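Local atomic coordinates of glycerol-3-phosphate dehydrogenase [NAD(+)] (Dunaliella salina, PDB entry 6IUY), a protein that probably catalyses the NAD-dependent interconversion of sn-glycerol 3-phosphate and dihydroxyacetone phosphate, and also carries a haloacid dehalogenase-like hydrolase domain. Residues 257-262 with 346-351; 336-341 with 364-369. All blocks are in the same frame, centred on the assembly; numbering follows the deposited sequence.

Interaction 1 pairs two central strands of the NAD-binding sheet, and interaction 2 joins the ends of two helices packed on one side of that sheet, with their centres about 12 Å apart. The two contacts touch. T260 OG1 lies 2.7 Å from A340 O, a probable hydrogen bond between strand and helix; L347 CD2 packs against V341 CG1 at 3.8 Å, and L347 CD1 meets V369 CG2 at 4.1 Å. In the chain, helix 337-342, strand 346-349 and helix 356-366 follow one another, so the segments interleave. Interaction 1 reaches the cofactor through C350 and A351, whereas the side chain of V341 stays about 12 Å from NAD.

Interaction 1 of 2, residues 257-262 with 346-351; sequences YKVTMV and ALIFCA. With NAD (nicotinamide-adenine-dinucleotide), chain C.
M261 and I348 meet because the methionine CG stands anti to the backbone N (chi1 171°) and the chain then bends at chi2 (68°), bringing SD round to I348 CG2 at 3.7 Å. The two side chains cross at about a right angle, and the sulfur also lies beside C350 CB. Replacing M261 by an alanine would probably open a gap between I348 and V272 of helix 266-282, since no sulfur would remain to fill it. Further back on the same face, V259 CG1 meets I348 CD1 at 3.7 Å, and V259 CG2 sits 4.0 Å from A346 CB. On the other face V262 and F349 lie side by side, pointing the same way, with V262 CB 4.0 Å from F349 CD1; T260 CB rests on L347 CD2. Between these two faces the strands run parallel and exchange five backbone bonds, from K258 O with A346 N to V262 O with C350 N. The shortest joins V262 N to I348 O at 2.7 Å. The last continues the ladder one residue beyond strand 346-349, just where the chain turns to the cofactor: A351 C is 3.6 Å from NAD C5D, and C350 SG lies 4.0 Å from NAD O4D. Strand 257-262 leads through a short turn into helix 266-282, whose first amides, A266 N and W267 N, bond NAD, consistent with a Rossmann fold. In it these are the neighbouring first and fourth strands, the point from which the chain, after building strands out to one side, begins building to the other. Helices 266-282 and 431-441 cover the face of M261 and I348, with W437 and F441 against I348; helix 356-366 closes the face of V262 and F349, and strands 293-297 and 374-377 flank the pair.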
# COMPACT_ATOMS: atom_id res chain seq x y z
N TYR A 257 14.95 -32.63 -0.04
CA TYR A 257 14.37 -32.11 1.20
C TYR A 257 13.19 -32.95 1.65
O TYR A 257 12.31 -33.25 0.85
CB TYR A 257 13.96 -30.65 1.00
CG TYR A 257 15.13 -29.71 0.93
CD1 TYR A 257 15.85 -29.54 -0.25
CD2 TYR A 257 15.53 -28.99 2.04
CE1 TYR A 257 16.95 -28.67 -0.31
CE2 TYR A 257 16.60 -28.12 1.99
CZ TYR A 257 17.31 -27.97 0.82
OH TYR A 257 18.38 -27.11 0.80
N LYS A 258 13.19 -33.38 2.91
CA LYS A 258 11.98 -33.99 3.51
C LYS A 258 11.19 -32.87 4.17
O LYS A 258 11.75 -32.08 4.93
CB LYS A 258 12.31 -35.07 4.56
CG LYS A 258 13.00 -36.35 4.04
CD LYS A 258 12.97 -37.45 5.13
CE LYS A 258 14.22 -38.34 5.09
NZ LYS A 258 14.49 -38.88 3.73
N VAL A 259 9.89 -32.81 3.90
CA VAL A 259 9.08 -31.71 4.42
C VAL A 259 8.19 -32.17 5.57
O VAL A 259 7.53 -33.19 5.47
CB VAL A 259 8.19 -31.12 3.32
CG1 VAL A 259 7.39 -29.93 3.85
CG2 VAL A 259 9.06 -30.72 2.11
N THR A 260 8.19 -31.40 6.65
CA THR A 260 7.27 -31.65 7.75
C THR A 260 6.44 -30.40 8.07
O THR A 260 7.00 -29.34 8.38
CB THR A 260 8.03 -32.11 9.00
OG1 THR A 260 8.57 -33.41 8.73
CG2 THR A 260 7.11 -32.19 10.21
N MET A 261 5.12 -30.55 8.02
CA MET A 261 4.18 -29.54 8.49
C MET A 261 3.96 -29.71 9.99
O MET A 261 3.56 -30.78 10.44
CB MET A 261 2.85 -29.67 7.73
CG MET A 261 1.69 -28.81 8.28
SD MET A 261 1.95 -27.03 8.04
CE MET A 261 2.49 -26.59 9.67
N VAL A 262 4.28 -28.67 10.76
CA VAL A 262 4.03 -28.68 12.20
C VAL A 262 2.72 -27.93 12.48
O VAL A 262 2.72 -26.70 12.64
CB VAL A 262 5.18 -28.02 12.99
CG1 VAL A 262 4.87 -28.01 14.48
CG2 VAL A 262 6.50 -28.73 12.71
N ALA A 346 13.01 -29.43 5.72
CA ALA A 346 12.16 -28.27 5.52
C ALA A 346 11.02 -28.29 6.52
O ALA A 346 10.14 -29.14 6.44
CB ALA A 346 11.61 -28.28 4.09
N LEU A 347 11.04 -27.38 7.49
CA LEU A 347 9.99 -27.29 8.50
C LEU A 347 9.01 -26.15 8.23
O LEU A 347 9.43 -25.00 8.14
CB LEU A 347 10.59 -27.08 9.89
CG LEU A 347 11.28 -28.22 10.64
CD1 LEU A 347 11.74 -27.71 12.02
CD2 LEU A 347 10.31 -29.38 10.81
N ILE A 348 7.72 -26.47 8.14
CA ILE A 348 6.67 -25.49 8.06
C ILE A 348 5.99 -25.37 9.42
O ILE A 348 5.45 -26.34 9.96
CB ILE A 348 5.65 -25.86 6.96
CG1 ILE A 348 6.36 -26.02 5.63
CG2 ILE A 348 4.58 -24.79 6.80
CD1 ILE A 348 5.56 -26.74 4.58
N PHE A 349 6.03 -24.18 10.01
CA PHE A 349 5.34 -23.97 11.27
C PHE A 349 3.99 -23.30 11.00
O PHE A 349 3.94 -22.19 10.46
CB PHE A 349 6.21 -23.15 12.22
CG PHE A 349 7.40 -23.91 12.77
CD1 PHE A 349 7.26 -24.75 13.87
CD2 PHE A 349 8.65 -23.80 12.18
CE1 PHE A 349 8.35 -25.48 14.37
CE2 PHE A 349 9.75 -24.51 12.68
CZ PHE A 349 9.59 -25.36 13.78
N CYS A 350 2.89 -23.99 11.35
CA CYS A 350 1.52 -23.50 11.14
C CYS A 350 0.57 -23.99 12.23
O CYS A 350 -0.27 -24.84 12.00
CB CYS A 350 1.00 -23.93 9.77
SG CYS A 350 -0.50 -23.02 9.26
N ALA A 351 0.71 -23.45 13.44
CA ALA A 351 -0.16 -23.83 14.54
C ALA A 351 -0.65 -22.55 15.19
O ALA A 351 0.06 -21.57 15.13
CB ALA A 351 0.60 -24.70 15.55
PA NAD C . -7.05 -23.74 13.65
O1A NAD C . -7.84 -24.53 12.70
O2A NAD C . -7.58 -22.33 13.90
O5B NAD C . -6.99 -24.48 15.10
C5B NAD C . -7.18 -25.90 15.20
C4B NAD C . -5.88 -26.57 15.70
O4B NAD C . -5.64 -26.22 16.93
C3B NAD C . -6.08 -28.08 15.75
O3B NAD C . -5.47 -28.73 14.73
C2B NAD C . -5.44 -28.50 17.10
O2B NAD C . -4.58 -29.69 16.86
C1B NAD C . -4.78 -27.46 17.46
N9A NAD C . -4.67 -27.44 18.86
C8A NAD C . -5.65 -27.39 19.79
N7A NAD C . -5.06 -27.39 21.00
C5A NAD C . -3.72 -27.45 20.83
C6A NAD C . -2.66 -27.50 21.72
N6A NAD C . -2.75 -27.49 23.14
N1A NAD C . -1.40 -27.54 21.27
C2A NAD C . -1.17 -27.56 19.93
N3A NAD C . -2.20 -27.53 19.05
C4A NAD C . -3.47 -27.47 19.51
O3 NAD C . -5.55 -23.65 13.08
PN NAD C . -5.08 -23.04 11.67
O1N NAD C . -6.28 -22.71 10.80
O2N NAD C . -4.18 -24.02 10.94
O5D NAD C . -4.34 -21.68 11.98
C5D NAD C . -3.08 -21.66 12.62
C4D NAD C . -2.38 -20.36 12.20
O4D NAD C . -2.61 -20.11 10.92
C3D NAD C . -2.98 -19.21 12.98
O3D NAD C . -1.99 -18.45 13.46
C2D NAD C . -3.82 -18.41 11.93
O2D NAD C . -3.89 -17.01 12.41
C1D NAD C . -3.16 -18.58 10.82
N1N NAD C . -3.94 -18.47 9.61
C2N NAD C . -5.20 -19.04 9.48
C3N NAD C . -5.91 -18.91 8.29
C7N NAD C . -7.32 -19.54 8.20
O7N NAD C . -8.08 -19.21 7.31
N7N NAD C . -7.70 -20.52 9.19
C4N NAD C . -5.38 -18.22 7.22
C5N NAD C . -4.12 -17.67 7.33
C6N NAD C . -3.41 -17.82 8.52

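Interaction 2 of 2, residues 336-341 with 364-369; sequences DLIEAV and AAARVV
I338 and V368 bring the two backbones nearest, with 7.0 Å between I338 CA and V368 CA, so the main chains stay apart and side chains make most of the contact. The first segment is the opening of helix 337-342, with D336 as its N-cap: D336 OD2 takes the E339 N-H at 3.0 Å through its anti lone pair, the one facing away from the other carboxylate oxygen. The second is the finish of helix 356-366. R367 takes a positive phi of 57° and closes a Schellman motif, in which R367 N bonds back to A364 O at 2.8 Å. That reversal carries V368 and V369 alongside the neighbouring helix. I338 reaches the end of helix 356-366 with both branches. Its CD1 abuts A366 CB at 3.5 Å, tighter than carbons usually pack, while CG2 faces V368 CG2 at 4.2 Å as the two side chains cross obliquely. In V368, CG1 is wedged between the backbone N and the carbonyl carbon (chi1 63°), a crowded position that leaves one methyl for each partner: CG2 for I338 and CG1 for V341. One turn on, V341 does its touching through CG1 alone, which comes 4.1 Å from V368 CG1 and 3.9 Å from V369 CG2. V341 also leans on L363 and L347, and V369 shares L347, so this end of the contact merges with the sheet beneath. No hydrogen bond or charge pair crosses between the segments. Branched aliphatic groups and one alanine methyl bury 219 Å² in total, which suggests that the helix ends fit together mainly by shape and apolar packing, while the D336 cap and the Schellman bond stay within their own segments.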
# COMPACT_ATOMS: atom_id res chain seq x y z
N ASP A 336 3.28 -37.68 17.12
CA ASP A 336 4.51 -37.45 17.89
C ASP A 336 5.33 -36.34 17.26
O ASP A 336 5.76 -36.46 16.12
CB ASP A 336 5.35 -38.72 18.01
CG ASP A 336 6.41 -38.59 19.07
OD1 ASP A 336 6.14 -39.00 20.22
OD2 ASP A 336 7.49 -38.06 18.78
N LEU A 337 5.54 -35.27 18.02
CA LEU A 337 6.12 -34.06 17.49
C LEU A 337 7.59 -34.25 17.13
O LEU A 337 8.04 -33.80 16.08
CB LEU A 337 5.96 -32.92 18.50
CG LEU A 337 6.67 -31.62 18.11
CD1 LEU A 337 6.13 -31.04 16.80
CD2 LEU A 337 6.59 -30.62 19.22
N ILE A 338 8.33 -34.93 18.00
CA ILE A 338 9.75 -35.20 17.76
C ILE A 338 9.92 -36.08 16.53
O ILE A 338 10.73 -35.81 15.65
CB ILE A 338 10.42 -35.88 18.98
CG1 ILE A 338 10.22 -35.02 20.23
CG2 ILE A 338 11.92 -36.11 18.70
CD1 ILE A 338 10.59 -33.56 20.00
N GLU A 339 9.12 -37.13 16.45
CA GLU A 339 9.26 -38.04 15.34
C GLU A 339 8.88 -37.36 14.02
O GLU A 339 9.50 -37.64 12.98
CB GLU A 339 8.40 -39.29 15.56
CG GLU A 339 8.39 -40.25 14.39
CD GLU A 339 6.99 -40.50 13.85
OE1 GLU A 339 6.10 -40.85 14.65
OE2 GLU A 339 6.78 -40.32 12.62
N ALA A 340 7.88 -36.48 14.05
CA ALA A 340 7.46 -35.76 12.84
C ALA A 340 8.59 -34.90 12.29
O ALA A 340 8.76 -34.74 11.08
CB ALA A 340 6.22 -34.87 13.14
N VAL A 341 9.36 -34.32 13.21
CA VAL A 341 10.38 -33.35 12.88
C VAL A 341 11.77 -33.95 12.61
O VAL A 341 12.58 -33.36 11.89
CB VAL A 341 10.50 -32.32 14.04
CG1 VAL A 341 11.66 -31.38 13.80
CG2 VAL A 341 9.20 -31.55 14.20
N ALA A 364 13.57 -27.83 20.95
CA ALA A 364 14.91 -27.42 21.38
C ALA A 364 15.51 -28.48 22.30
O ALA A 364 16.58 -29.04 22.00
CB ALA A 364 14.85 -26.06 22.11
N ALA A 365 14.83 -28.71 23.42
CA ALA A 365 15.13 -29.77 24.39
C ALA A 365 15.47 -31.11 23.74
O ALA A 365 16.36 -31.80 24.20
CB ALA A 365 13.96 -29.94 25.35
N ALA A 366 14.76 -31.48 22.68
CA ALA A 366 15.02 -32.75 22.00
C ALA A 366 16.26 -32.72 21.11
O ALA A 366 16.75 -33.77 20.71
CB ALA A 366 13.82 -33.17 21.16
N ARG A 367 16.74 -31.52 20.78
CA ARG A 367 17.93 -31.37 19.95
C ARG A 367 17.76 -32.08 18.63
O ARG A 367 18.69 -32.68 18.10
CB ARG A 367 19.17 -31.91 20.68
CG ARG A 367 19.48 -31.16 21.98
CD ARG A 367 20.62 -31.80 22.75
NE ARG A 367 20.92 -31.06 23.97
CZ ARG A 367 21.90 -31.37 24.82
NH1 ARG A 367 22.68 -32.43 24.59
NH2 ARG A 367 22.09 -30.63 25.90
N VAL A 368 16.55 -32.02 18.09
CA VAL A 368 16.22 -32.78 16.91
C VAL A 368 16.27 -31.89 15.65
O VAL A 368 16.22 -32.38 14.53
CB VAL A 368 14.83 -33.43 17.08
CG1 VAL A 368 13.75 -32.38 17.22
CG2 VAL A 368 14.53 -34.39 15.95
N VAL A 369 16.39 -30.58 15.85
CA VAL A 369 16.44 -29.66 14.71
C VAL A 369 17.90 -29.31 14.35
O VAL A 369 18.50 -28.46 14.99
CB VAL A 369 15.65 -28.35 14.99
CG1 VAL A 369 15.86 -27.35 13.86
CG2 VAL A 369 14.15 -28.64 15.14